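Local coordinates for protein NAD-dependent aldehyde dehydrogenase (Burkholderia multivorans, PDB 5UJU) that probably oxidises aldehydes, possibly including L-glutamate gamma-semialdehyde, to carboxylic acids with NAD+ as the electron acceptor, at residues M9-L13 / P116-I120; L13-H17 / I120-E125; V321-I326 / A353-V359; L486-S492 / V510-L516. All coordinates share one frame. Residues are numbered along the deposited sequence.

Contact 1 (M9-L13 / P116-I120); sequences MTHAL and PSAWI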
loop_
_atom_site.group_PDB
_atom_site.type_symbol
_atom_site.label_atom_id
_atom_site.label_comp_id
_atom_site.label_asym_id
_atom_site.label_seq_id
_atom_site.Cartn_x
_atom_site.Cartn_y
_atom_site.Cartn_z
ATOM N N MET A 9 -2.299 13.460 24.769
ATOM C CA MET A 9 -1.166 13.340 25.685
ATOM C C MET A 9 -0.277 12.129 25.351
ATOM O O MET A 9 -0.764 11.126 24.825
ATOM C CB MET A 9 -1.683 13.221 27.116
ATOM C CG MET A 9 -2.674 12.072 27.294
ATOM S SD MET A 9 -3.409 11.903 28.939
ATOM C CE MET A 9 -4.384 10.407 28.697
ATOM N N THR A 10 1.013 12.209 25.693
ATOM C CA THR A 10 1.960 11.143 25.380
ATOM C C THR A 10 1.803 10.001 26.374
ATOM O O THR A 10 1.824 10.220 27.591
ATOM C CB THR A 10 3.402 11.656 25.402
ATOM O OG1 THR A 10 3.549 12.747 24.482
ATOM C CG2 THR A 10 4.371 10.535 25.012
ATOM N N HIS A 11 1.623 8.785 25.861
ATOM C CA HIS A 11 1.479 7.643 26.752
ATOM C C HIS A 11 2.773 7.406 27.519
ATOM O O HIS A 11 3.869 7.608 26.990
ATOM C CB HIS A 11 1.085 6.389 25.974
ATOM C CG HIS A 11 0.547 5.310 26.851
ATOM N ND1 HIS A 11 1.360 4.479 27.592
ATOM C CD2 HIS A 11 -0.727 4.973 27.166
ATOM C CE1 HIS A 11 0.608 3.653 28.301
ATOM N NE2 HIS A 11 -0.661 3.932 28.062
ATOM N N ALA A 12 2.642 6.970 28.779
ATOM C CA ALA A 12 3.828 6.763 29.612
ATOM C C ALA A 12 4.771 5.726 28.999
ATOM O O ALA A 12 5.996 5.859 29.089
ATOM C CB ALA A 12 3.415 6.345 31.028
ATOM N N LEU A 13 4.220 4.692 28.358
ATOM C CA LEU A 13 5.076 3.675 27.752
ATOM C C LEU A 13 5.806 4.207 26.522
ATOM O O LEU A 13 6.876 3.695 26.175
ATOM C CB LEU A 13 4.261 2.430 27.389
ATOM C CG LEU A 13 3.719 1.660 28.596
ATOM C CD1 LEU A 13 2.904 0.457 28.168
ATOM C CD2 LEU A 13 4.876 1.244 29.495
ATOM N N PRO A 116 -1.712 7.187 18.641
ATOM C CA PRO A 116 -0.409 6.592 18.279
ATOM C C PRO A 116 0.568 6.405 19.437
ATOM O O PRO A 116 1.289 5.399 19.454
ATOM C CB PRO A 116 0.138 7.585 17.240
ATOM C CG PRO A 116 -1.080 8.194 16.629
ATOM C CD PRO A 116 -2.086 8.306 17.761
ATOM N N SER A 117 0.643 7.336 20.398
ATOM C CA SER A 117 1.657 7.161 21.438
ATOM C C SER A 117 1.361 5.931 22.285
ATOM O O SER A 117 2.288 5.259 22.747
ATOM C CB SER A 117 1.785 8.411 22.313
ATOM O OG SER A 117 0.666 8.544 23.178
ATOM N N ALA A 118 0.083 5.596 22.461
ATOM C CA ALA A 118 -0.266 4.353 23.144
ATOM C C ALA A 118 0.046 3.130 22.284
ATOM O O ALA A 118 0.553 2.119 22.790
ATOM C CB ALA A 118 -1.743 4.359 23.496
ATOM N N TRP A 119 -0.281 3.184 20.993
ATOM C CA TRP A 119 -0.026 2.018 20.141
ATOM C C TRP A 119 1.456 1.696 20.105
ATOM O O TRP A 119 1.854 0.532 20.254
ATOM C CB TRP A 119 -0.548 2.243 18.722
ATOM C CG TRP A 119 -1.928 2.772 18.650
ATOM C CD1 TRP A 119 -2.933 2.618 19.575
ATOM C CD2 TRP A 119 -2.463 3.584 17.606
ATOM N NE1 TRP A 119 -4.067 3.276 19.153
ATOM C CE2 TRP A 119 -3.801 3.883 17.949
ATOM C CE3 TRP A 119 -1.943 4.079 16.401
ATOM C CZ2 TRP A 119 -4.617 4.667 17.138
ATOM C CZ3 TRP A 119 -2.763 4.856 15.591
ATOM C CH2 TRP A 119 -4.082 5.137 15.961
ATOM N N ILE A 120 2.288 2.725 19.936
ATOM C CA ILE A 120 3.737 2.525 19.871
ATOM C C ILE A 120 4.280 2.147 21.244
ATOM O O ILE A 120 5.070 1.206 21.383
ATOM C CB ILE A 120 4.426 3.794 19.320
ATOM C CG1 ILE A 120 3.864 4.206 17.939
ATOM C CG2 ILE A 120 5.947 3.620 19.277
ATOM C CD1 ILE A 120 4.073 3.214 16.844
#

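Contact 2 (L13-H17 / I120-E125); sequences LFTKH and IGVSLE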
loop_
_atom_site.group_PDB
_atom_site.type_symbol
_atom_site.label_atom_id
_atom_site.label_comp_id
_atom_site.label_asym_id
_atom_site.label_seq_id
_atom_site.Cartn_x
_atom_site.Cartn_y
_atom_site.Cartn_z
ATOM N N LEU A 13 4.220 4.692 28.358
ATOM C CA LEU A 13 5.076 3.675 27.752
ATOM C C LEU A 13 5.806 4.207 26.522
ATOM O O LEU A 13 6.876 3.695 26.175
ATOM C CB LEU A 13 4.261 2.430 27.389
ATOM C CG LEU A 13 3.719 1.660 28.596
ATOM C CD1 LEU A 13 2.904 0.457 28.168
ATOM C CD2 LEU A 13 4.876 1.244 29.495
ATOM N N PHE A 14 5.242 5.208 25.846
ATOM C CA PHE A 14 5.967 5.871 24.766
ATOM C C PHE A 14 7.196 6.592 25.308
ATOM O O PHE A 14 8.315 6.410 24.809
ATOM C CB PHE A 14 5.043 6.851 24.031
ATOM C CG PHE A 14 5.672 7.488 22.816
ATOM C CD1 PHE A 14 5.488 6.943 21.559
ATOM C CD2 PHE A 14 6.457 8.626 22.941
ATOM C CE1 PHE A 14 6.072 7.520 20.443
ATOM C CE2 PHE A 14 7.048 9.208 21.831
ATOM C CZ PHE A 14 6.847 8.655 20.578
ATOM N N THR A 15 7.003 7.423 26.330
ATOM C CA THR A 15 8.131 8.123 26.937
ATOM C C THR A 15 9.162 7.143 27.476
ATOM O O THR A 15 10.367 7.403 27.406
ATOM C CB THR A 15 7.632 9.041 28.058
ATOM O OG1 THR A 15 6.751 10.024 27.508
ATOM C CG2 THR A 15 8.790 9.737 28.773
ATOM N N LYS A 16 8.708 6.008 28.013
ATOM C CA LYS A 16 9.630 5.038 28.596
ATOM C C LYS A 16 10.586 4.468 27.545
ATOM O O LYS A 16 11.778 4.264 27.819
ATOM C CB LYS A 16 8.837 3.916 29.269
ATOM C CG LYS A 16 9.669 2.730 29.737
ATOM C CD LYS A 16 8.806 1.657 30.398
ATOM C CE LYS A 16 9.655 0.526 30.965
ATOM N NZ LYS A 16 8.851 -0.575 31.565
ATOM N N HIS A 17 10.089 4.214 26.338
ATOM C CA HIS A 17 10.886 3.557 25.304
ATOM C C HIS A 17 11.284 4.507 24.178
ATOM O O HIS A 17 11.689 4.053 23.104
ATOM C CB HIS A 17 10.128 2.354 24.752
ATOM C CG HIS A 17 9.826 1.317 25.786
ATOM N ND1 HIS A 17 10.809 0.584 26.415
ATOM C CD2 HIS A 17 8.651 0.911 26.326
ATOM C CE1 HIS A 17 10.254 -0.238 27.287
ATOM N NE2 HIS A 17 8.945 -0.061 27.251
ATOM N N ILE A 120 2.288 2.725 19.936
ATOM C CA ILE A 120 3.737 2.525 19.871
ATOM C C ILE A 120 4.280 2.147 21.244
ATOM O O ILE A 120 5.070 1.206 21.383
ATOM C CB ILE A 120 4.426 3.794 19.320
ATOM C CG1 ILE A 120 3.864 4.206 17.939
ATOM C CG2 ILE A 120 5.947 3.620 19.277
ATOM C CD1 ILE A 120 4.073 3.214 16.844
ATOM N N GLY A 121 3.861 2.873 22.286
ATOM C CA GLY A 121 4.384 2.585 23.612
ATOM C C GLY A 121 4.055 1.179 24.070
ATOM O O GLY A 121 4.926 0.445 24.555
ATOM N N VAL A 122 2.793 0.773 23.906
ATOM C CA VAL A 122 2.408 -0.583 24.287
ATOM C C VAL A 122 3.197 -1.606 23.467
ATOM O O VAL A 122 3.670 -2.623 23.993
ATOM C CB VAL A 122 0.884 -0.763 24.134
ATOM C CG1 VAL A 122 0.498 -2.242 24.088
ATOM C CG2 VAL A 122 0.133 -0.044 25.275
ATOM N N SER A 123 3.346 -1.359 22.168
ATOM C CA SER A 123 4.125 -2.281 21.336
ATOM C C SER A 123 5.560 -2.410 21.838
ATOM O O SER A 123 6.098 -3.520 21.933
ATOM C CB SER A 123 4.096 -1.838 19.875
ATOM O OG SER A 123 2.802 -2.035 19.334
ATOM N N LEU A 124 6.198 -1.286 22.169
ATOM C CA LEU A 124 7.593 -1.345 22.594
ATOM C C LEU A 124 7.733 -2.033 23.940
ATOM O O LEU A 124 8.730 -2.726 24.185
ATOM C CB LEU A 124 8.196 0.057 22.650
ATOM C CG LEU A 124 8.179 0.793 21.308
ATOM C CD1 LEU A 124 8.589 2.273 21.446
ATOM C CD2 LEU A 124 9.044 0.066 20.294
ATOM N N GLU A 125 6.751 -1.855 24.821
ATOM C CA GLU A 125 6.779 -2.537 26.107
ATOM C C GLU A 125 6.590 -4.036 25.938
ATOM O O GLU A 125 7.261 -4.829 26.612
ATOM C CB GLU A 125 5.716 -1.945 27.034
ATOM C CG GLU A 125 5.551 -2.679 28.360
ATOM C CD GLU A 125 6.761 -2.585 29.286
ATOM O OE1 GLU A 125 7.601 -1.671 29.121
ATOM O OE2 GLU A 125 6.861 -3.439 30.194
#

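Contact 3 (V321-I326 / A353-V359); sequences VNQIVI and APQNIYV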
loop_
_atom_site.group_PDB
_atom_site.type_symbol
_atom_site.label_atom_id
_atom_site.label_comp_id
_atom_site.label_asym_id
_atom_site.label_seq_id
_atom_site.Cartn_x
_atom_site.Cartn_y
_atom_site.Cartn_z
ATOM N N VAL A 321 12.238 -19.821 -5.550
ATOM C CA VAL A 321 13.378 -20.646 -5.948
ATOM C C VAL A 321 14.631 -19.828 -5.674
ATOM O O VAL A 321 14.942 -18.884 -6.411
ATOM C CB VAL A 321 13.300 -21.066 -7.419
ATOM C CG1 VAL A 321 14.559 -21.865 -7.817
ATOM C CG2 VAL A 321 12.032 -21.885 -7.659
ATOM N N ASN A 322 15.342 -20.161 -4.600
ATOM C CA ASN A 322 16.584 -19.474 -4.270
ATOM C C ASN A 322 17.749 -20.116 -5.016
ATOM O O ASN A 322 17.854 -21.345 -5.095
ATOM C CB ASN A 322 16.832 -19.501 -2.768
ATOM C CG ASN A 322 15.726 -18.781 -1.992
ATOM O OD1 ASN A 322 15.236 -17.741 -2.427
ATOM N ND2 ASN A 322 15.323 -19.346 -0.865
ATOM N N GLN A 323 18.628 -19.273 -5.548
ATOM C CA GLN A 323 19.562 -19.666 -6.594
ATOM C C GLN A 323 20.962 -19.163 -6.281
ATOM O O GLN A 323 21.133 -18.105 -5.671
ATOM C CB GLN A 323 19.109 -19.113 -7.948
ATOM C CG GLN A 323 17.858 -19.782 -8.495
ATOM C CD GLN A 323 17.261 -19.032 -9.672
ATOM O OE1 GLN A 323 16.963 -17.836 -9.585
ATOM N NE2 GLN A 323 17.104 -19.727 -10.790
ATOM N N ILE A 324 21.966 -19.947 -6.690
ATOM C CA ILE A 324 23.369 -19.545 -6.640
ATOM C C ILE A 324 23.941 -19.667 -8.048
ATOM O O ILE A 324 23.768 -20.701 -8.701
ATOM C CB ILE A 324 24.196 -20.405 -5.666
ATOM C CG1 ILE A 324 23.642 -20.347 -4.242
ATOM C CG2 ILE A 324 25.637 -19.940 -5.651
ATOM C CD1 ILE A 324 24.436 -21.233 -3.281
ATOM N N VAL A 325 24.624 -18.622 -8.509
ATOM C CA VAL A 325 25.327 -18.631 -9.787
ATOM C C VAL A 325 26.816 -18.661 -9.484
ATOM O O VAL A 325 27.348 -17.729 -8.866
ATOM C CB VAL A 325 24.963 -17.414 -10.653
ATOM C CG1 VAL A 325 25.883 -17.360 -11.877
ATOM C CG2 VAL A 325 23.495 -17.476 -11.107
ATOM N N ILE A 326 27.491 -19.733 -9.902
ATOM C CA ILE A 326 28.930 -19.878 -9.699
ATOM C C ILE A 326 29.629 -19.644 -11.033
ATOM O O ILE A 326 29.491 -20.435 -11.977
ATOM C CB ILE A 326 29.313 -21.241 -9.107
ATOM C CG1 ILE A 326 28.624 -21.448 -7.753
ATOM C CG2 ILE A 326 30.818 -21.298 -8.947
ATOM C CD1 ILE A 326 29.037 -22.719 -7.018
ATOM N N ALA A 353 17.129 -20.244 2.117
ATOM C CA ALA A 353 18.178 -21.215 1.821
ATOM C C ALA A 353 18.276 -21.476 0.321
ATOM O O ALA A 353 17.252 -21.557 -0.365
ATOM C CB ALA A 353 17.894 -22.526 2.538
ATOM N N PRO A 354 19.484 -21.660 -0.211
ATOM C CA PRO A 354 19.619 -21.902 -1.656
ATOM C C PRO A 354 19.126 -23.287 -2.050
ATOM O O PRO A 354 19.286 -24.267 -1.319
ATOM C CB PRO A 354 21.133 -21.775 -1.898
ATOM C CG PRO A 354 21.760 -22.163 -0.581
ATOM C CD PRO A 354 20.791 -21.664 0.485
ATOM N N GLN A 355 18.542 -23.368 -3.241
ATOM C CA GLN A 355 18.161 -24.657 -3.805
ATOM C C GLN A 355 18.920 -24.989 -5.083
ATOM O O GLN A 355 19.386 -26.124 -5.243
ATOM C CB GLN A 355 16.654 -24.695 -4.079
ATOM C CG GLN A 355 16.203 -25.996 -4.731
ATOM C CD GLN A 355 14.730 -25.991 -5.108
ATOM O OE1 GLN A 355 13.865 -26.157 -4.255
ATOM N NE2 GLN A 355 14.441 -25.802 -6.388
ATOM N N ASN A 356 19.038 -24.040 -6.009
ATOM C CA ASN A 356 19.628 -24.272 -7.322
ATOM C C ASN A 356 21.012 -23.640 -7.388
ATOM O O ASN A 356 21.178 -22.458 -7.064
ATOM C CB ASN A 356 18.728 -23.710 -8.423
ATOM C CG ASN A 356 17.367 -24.410 -8.490
ATOM O OD1 ASN A 356 17.090 -25.356 -7.751
ATOM N ND2 ASN A 356 16.516 -23.939 -9.379
ATOM N N ILE A 357 22.001 -24.424 -7.813
ATOM C CA ILE A 357 23.387 -23.976 -7.893
ATOM C C ILE A 357 23.850 -24.173 -9.338
ATOM O O ILE A 357 24.069 -25.309 -9.775
ATOM C CB ILE A 357 24.276 -24.740 -6.901
ATOM C CG1 ILE A 357 23.716 -24.579 -5.475
ATOM C CG2 ILE A 357 25.717 -24.244 -6.960
ATOM C CD1 ILE A 357 24.407 -25.434 -4.433
ATOM N N TYR A 358 23.973 -23.076 -10.087
ATOM C CA TYR A 358 24.306 -23.138 -11.507
ATOM C C TYR A 358 25.814 -23.042 -11.697
ATOM O O TYR A 358 26.452 -22.118 -11.181
ATOM C CB TYR A 358 23.610 -22.023 -12.287
ATOM C CG TYR A 358 22.108 -22.020 -12.143
ATOM C CD1 TYR A 358 21.318 -22.983 -12.774
ATOM C CD2 TYR A 358 21.473 -21.052 -11.370
ATOM C CE1 TYR A 358 19.932 -22.973 -12.631
ATOM C CE2 TYR A 358 20.097 -21.033 -11.233
ATOM C CZ TYR A 358 19.334 -21.989 -11.851
ATOM O OH TYR A 358 17.964 -21.955 -11.687
ATOM N N VAL A 359 26.376 -23.995 -12.440
ATOM C CA VAL A 359 27.812 -24.061 -12.717
ATOM C C VAL A 359 27.997 -24.338 -14.211
ATOM O O VAL A 359 27.299 -25.203 -14.761
ATOM C CB VAL A 359 28.487 -25.147 -11.855
ATOM C CG1 VAL A 359 30.013 -25.154 -12.046
ATOM C CG2 VAL A 359 28.110 -25.002 -10.354
#

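Contact 4 (L486-S492 / V510-L516); sequences LTLSVYS and VALSINL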
loop_
_atom_site.group_PDB
_atom_site.type_symbol
_atom_site.label_atom_id
_atom_site.label_comp_id
_atom_site.label_asym_id
_atom_site.label_seq_id
_atom_site.Cartn_x
_atom_site.Cartn_y
_atom_site.Cartn_z
ATOM N N LEU A 486 13.539 -15.325 -2.817
ATOM C CA LEU A 486 13.967 -14.450 -1.733
ATOM C C LEU A 486 15.441 -14.089 -1.791
ATOM O O LEU A 486 15.801 -12.988 -1.376
ATOM C CB LEU A 486 13.671 -15.096 -0.377
ATOM C CG LEU A 486 12.206 -15.163 0.048
ATOM C CD1 LEU A 486 12.133 -15.685 1.472
ATOM C CD2 LEU A 486 11.500 -13.797 -0.070
ATOM N N THR A 487 16.316 -14.980 -2.275
ATOM C CA THR A 487 17.732 -14.652 -2.336
ATOM C C THR A 487 18.332 -15.137 -3.643
ATOM O O THR A 487 17.884 -16.130 -4.233
ATOM C CB THR A 487 18.527 -15.246 -1.158
ATOM O OG1 THR A 487 18.427 -16.671 -1.177
ATOM C CG2 THR A 487 17.990 -14.728 0.200
ATOM N N LEU A 488 19.356 -14.413 -4.080
ATOM C CA LEU A 488 20.196 -14.774 -5.215
ATOM C C LEU A 488 21.642 -14.509 -4.819
ATOM O O LEU A 488 21.953 -13.442 -4.282
ATOM C CB LEU A 488 19.825 -13.967 -6.462
ATOM C CG LEU A 488 20.766 -14.122 -7.667
ATOM C CD1 LEU A 488 20.685 -15.541 -8.258
ATOM C CD2 LEU A 488 20.438 -13.049 -8.705
ATOM N N SER A 489 22.519 -15.477 -5.080
ATOM C CA SER A 489 23.914 -15.426 -4.656
ATOM C C SER A 489 24.807 -15.665 -5.868
ATOM O O SER A 489 24.547 -16.575 -6.662
ATOM C CB SER A 489 24.178 -16.484 -3.567
ATOM O OG SER A 489 25.504 -16.436 -3.062
ATOM N N VAL A 490 25.852 -14.856 -6.024
ATOM C CA VAL A 490 26.735 -14.985 -7.176
ATOM C C VAL A 490 28.186 -15.052 -6.711
ATOM O O VAL A 490 28.601 -14.320 -5.805
ATOM C CB VAL A 490 26.529 -13.838 -8.193
ATOM C CG1 VAL A 490 26.856 -12.488 -7.573
ATOM C CG2 VAL A 490 27.377 -14.075 -9.468
ATOM N N TYR A 491 28.958 -15.928 -7.349
ATOM C CA TYR A 491 30.395 -16.061 -7.134
ATOM C C TYR A 491 31.073 -15.753 -8.457
ATOM O O TYR A 491 30.879 -16.481 -9.439
ATOM C CB TYR A 491 30.764 -17.465 -6.653
ATOM C CG TYR A 491 30.278 -17.756 -5.268
ATOM C CD1 TYR A 491 31.097 -17.535 -4.167
ATOM C CD2 TYR A 491 28.981 -18.221 -5.048
ATOM C CE1 TYR A 491 30.641 -17.784 -2.879
ATOM C CE2 TYR A 491 28.511 -18.468 -3.763
ATOM C CZ TYR A 491 29.349 -18.250 -2.684
ATOM O OH TYR A 491 28.907 -18.501 -1.408
ATOM N N SER A 492 31.841 -14.665 -8.492
ATOM C CA SER A 492 32.616 -14.314 -9.675
ATOM C C SER A 492 33.735 -13.364 -9.282
ATOM O O SER A 492 33.550 -12.506 -8.417
ATOM C CB SER A 492 31.745 -13.666 -10.755
ATOM O OG SER A 492 32.537 -13.334 -11.886
ATOM N N VAL A 510 14.993 -9.605 -6.675
ATOM C CA VAL A 510 15.516 -10.463 -5.619
ATOM C C VAL A 510 16.813 -9.869 -5.091
ATOM O O VAL A 510 17.632 -9.340 -5.853
ATOM C CB VAL A 510 15.726 -11.909 -6.128
ATOM C CG1 VAL A 510 16.687 -11.937 -7.320
ATOM C CG2 VAL A 510 16.208 -12.828 -5.016
ATOM N N ALA A 511 16.986 -9.945 -3.777
ATOM C CA ALA A 511 18.187 -9.437 -3.132
ATOM C C ALA A 511 19.410 -10.262 -3.531
ATOM O O ALA A 511 19.354 -11.491 -3.612
ATOM C CB ALA A 511 18.008 -9.451 -1.614
ATOM N N LEU A 512 20.518 -9.573 -3.780
ATOM C CA LEU A 512 21.744 -10.176 -4.297
ATOM C C LEU A 512 22.832 -10.228 -3.231
ATOM O O LEU A 512 23.112 -9.220 -2.573
ATOM C CB LEU A 512 22.254 -9.392 -5.498
ATOM C CG LEU A 512 23.523 -9.935 -6.158
ATOM C CD1 LEU A 512 23.253 -11.279 -6.809
ATOM C CD2 LEU A 512 24.059 -8.940 -7.172
ATOM N N SER A 513 23.468 -11.389 -3.095
ATOM C CA SER A 513 24.667 -11.557 -2.284
ATOM C C SER A 513 25.841 -11.889 -3.196
ATOM O O SER A 513 25.705 -12.699 -4.121
ATOM C CB SER A 513 24.462 -12.660 -1.235
ATOM O OG SER A 513 23.373 -12.341 -0.357
ATOM N N ILE A 514 26.994 -11.266 -2.938
ATOM C CA ILE A 514 28.150 -11.336 -3.835
ATOM C C ILE A 514 29.337 -11.931 -3.085
ATOM O O ILE A 514 29.734 -11.409 -2.034
ATOM C CB ILE A 514 28.511 -9.952 -4.395
ATOM C CG1 ILE A 514 27.328 -9.366 -5.169
ATOM C CG2 ILE A 514 29.732 -10.052 -5.301
ATOM C CD1 ILE A 514 27.275 -7.844 -5.137
ATOM N N ASN A 515 29.901 -13.011 -3.629
ATOM C CA ASN A 515 31.163 -13.606 -3.158
ATOM C C ASN A 515 31.154 -13.873 -1.652
ATOM O O ASN A 515 32.070 -13.487 -0.923
ATOM C CB ASN A 515 32.359 -12.729 -3.547
ATOM C CG ASN A 515 32.601 -12.721 -5.040
ATOM O OD1 ASN A 515 32.346 -13.718 -5.711
ATOM N ND2 ASN A 515 33.055 -11.586 -5.574
ATOM N N LEU A 516 30.108 -14.546 -1.183
ATOM C CA LEU A 516 30.038 -14.954 0.224
ATOM C C LEU A 516 30.992 -16.120 0.480
ATOM O O LEU A 516 30.645 -17.284 0.263
ATOM C CB LEU A 516 28.608 -15.322 0.600
ATOM C CG LEU A 516 27.536 -14.237 0.493
ATOM C CD1 LEU A 516 26.220 -14.784 1.033
ATOM C CD2 LEU A 516 27.947 -12.945 1.223
HETATM O O HOH W 1 14.688 -10.550 -2.221
HETATM O O HOH W 2 27.862 -15.141 -2.753
#

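Contact 1 (M9-L13 / P116-I120)
Near the modelled N-terminus, the extended residues Met9 to His11 lie against one turn of helix 97-132 before the chain enters helix 12-16. The side chain of His11 takes chi1 t, which brings the ring back over the start of helix 12-16, so that ND1 of His11 accepts from N of Leu13 at 3.0 Å: an N-cap bond. The same residue faces the long helix. CB of His11 lies 3.7 Å from N of Ala118, and CD2 of His11 lies 3.9 Å from CB of Ala118, with the methyl oblique to the ring. Ser117 adopts chi1 p, and its OG accepts from N of His11 at 2.9 Å, tying the chain down just before the helix begins. Thr10, chi1 m, starts away from the partner, yet its CG2 comes within 4.3 Å of CB of Ser117. Met9, with chi1 p and an otherwise extended chain, points away and is poorly ordered. On the far side of the long helix, Trp119 packs on Ile202 and Pro204 of strand 191-211. Because ND1 of His11 acts as an acceptor, that nitrogen carries no proton here: the cap uses the ring's lone pair, while the backbone NH is spent on a serine hydroxyl.

Contact 2 (L13-H17 / I120-E125)
This is a close helix-helix packing, in which helix 12-16 meets helix 97-132 over a glycine. Gly121 CA sits 3.8 Å from CA of Phe14 and 3.6 Å from N of Phe14; a CB there would fall 2.5 Å from that nitrogen, a clash. Beside the glycine, CD1 of Leu13 touches CG2 of Val122 at 4.0 Å, and CD1 of Phe14 touches CB of Ile120 at 4.0 Å, while the Phe14 ring goes on to meet Trp172 edge-to-face. The backbone acceptors of the long helix are used within it: O of Ile120 takes N of Leu124 at 2.8 Å, and O of Gly121 takes N of Glu125 at 2.9 Å. The charged end centres on buried Glu125, whose OE2 forms a salt bridge with Arg129. His17, the N-cap residue of helix 18-30, lays one ring face over C of Leu124. OE1 of Glu125 receives two donors: NZ of Lys16 in a salt bridge at 3.0 Å, and NE2 of His17 in a His-carboxylate hydrogen bond at 2.8 Å.

Contact 3 (V321-I326 / A353-V359)
Ile324, Ile326 and Ile357 form the apolar centre of this parallel strand pair, the two beta strands of a beta-alpha-beta crossover through helix 332-344. CD1 of Ile324 reaches CB of Pro354 at 3.6 Å and CG1 of Ile357 at 4.1 Å, while CD1 of Ile326 meets CG2 of Ile357 at 3.7 Å; Ile339 of the crossover helix covers all three isoleucines. On the other face, CG2 of Val325 lies 4.1 Å from CD2 of Tyr358, whose side chain packs on Ser472 and Ile479 of helix 469-483. The ladder runs between these layers: N of Ile324 to O of Asn356 (2.7 Å), N of Tyr358 to O of Ile324 (2.8 Å) and N of Ile326 to O of Tyr358 (2.9 Å). At the polar N-terminal edge, Gln355 is an extra residue between the pairs Asn322-Pro354 and Gln323-Asn356. O of Asn322 therefore accepts from both N of Gln355 (2.8 Å) and N of Asn356 (3.1 Å). ND2 of Asn322, which also bonds O of Cys351, donates at 3.0 Å to O of Ala353, whose side chain is about 4 Å from the bound sodium ion.

Contact 4 (L486-S492 / V510-L516)
A parallel pair of neighbouring beta strands, 487-491 and 511-514, meets here at one edge of this subunit's seven-stranded mixed sheet, with helix 495-508 making the connection. Backbone bonds alternate along the ladder: N of Leu488 to O of Ala511 (3.0 Å), N of Ser513 to O of Leu488 (2.8 Å), N of Val490 to O of Ser513 (2.9 Å) and N of Asn515 to O of Val490 (2.9 Å). At the opening end a water replaces a direct link, donating to O of Leu486 and accepting from N of Ala511, each at 2.8 Å. Leu488, Val490, Leu512 and Ile514 share one face; CD1 of Leu512 contacts CD2 of Leu488 at 3.8 Å and CG1 of Val490 at 3.9 Å. Past the strands, Asn515 takes positive phi and psi (52°/51°), and its amide carries on the pairing: OD1 of Asn515 accepts from N of Ser492 at 3.0 Å, and ND2 of Asn515 donates to O of Ser492 at 3.0 Å. OH of Tyr491 donates to O of Leu516 at 2.7 Å, fixing the departing chain. The outer edge of strand 511-514 pairs in parallel with a strand of the second subunit, whose Arg560 bonds OG of Ser513. A beta-alpha-beta unit whose sheet runs on into a partner's strand is typical of aldehyde dehydrogenase oligomers.

In the fold
Contacts 1 and 2 join the same pair, helix 12-16 and helix 97-132, with centres 6 Å apart and Leu13 and Ile120 in common. Contact 1 is at the surface and rests on capping and a serine hydroxyl; contact 2 is largely buried, combining close apolar packing with a charged cluster. Contacts 3 and 4, both buried, lie in one sheet instead and rely on backbone ladders, with an apolar face on one side and a more polar or mixed one on the other. Strands 323-326 and 487-491 are neighbours there, so N of Val325 lies 2.8 Å from O of Ser489, a probable hydrogen bond. Contact 4 also reaches the second subunit. Contacts 1 and 3, centres about 46 Å apart, lie on opposite sides of the chain's centre.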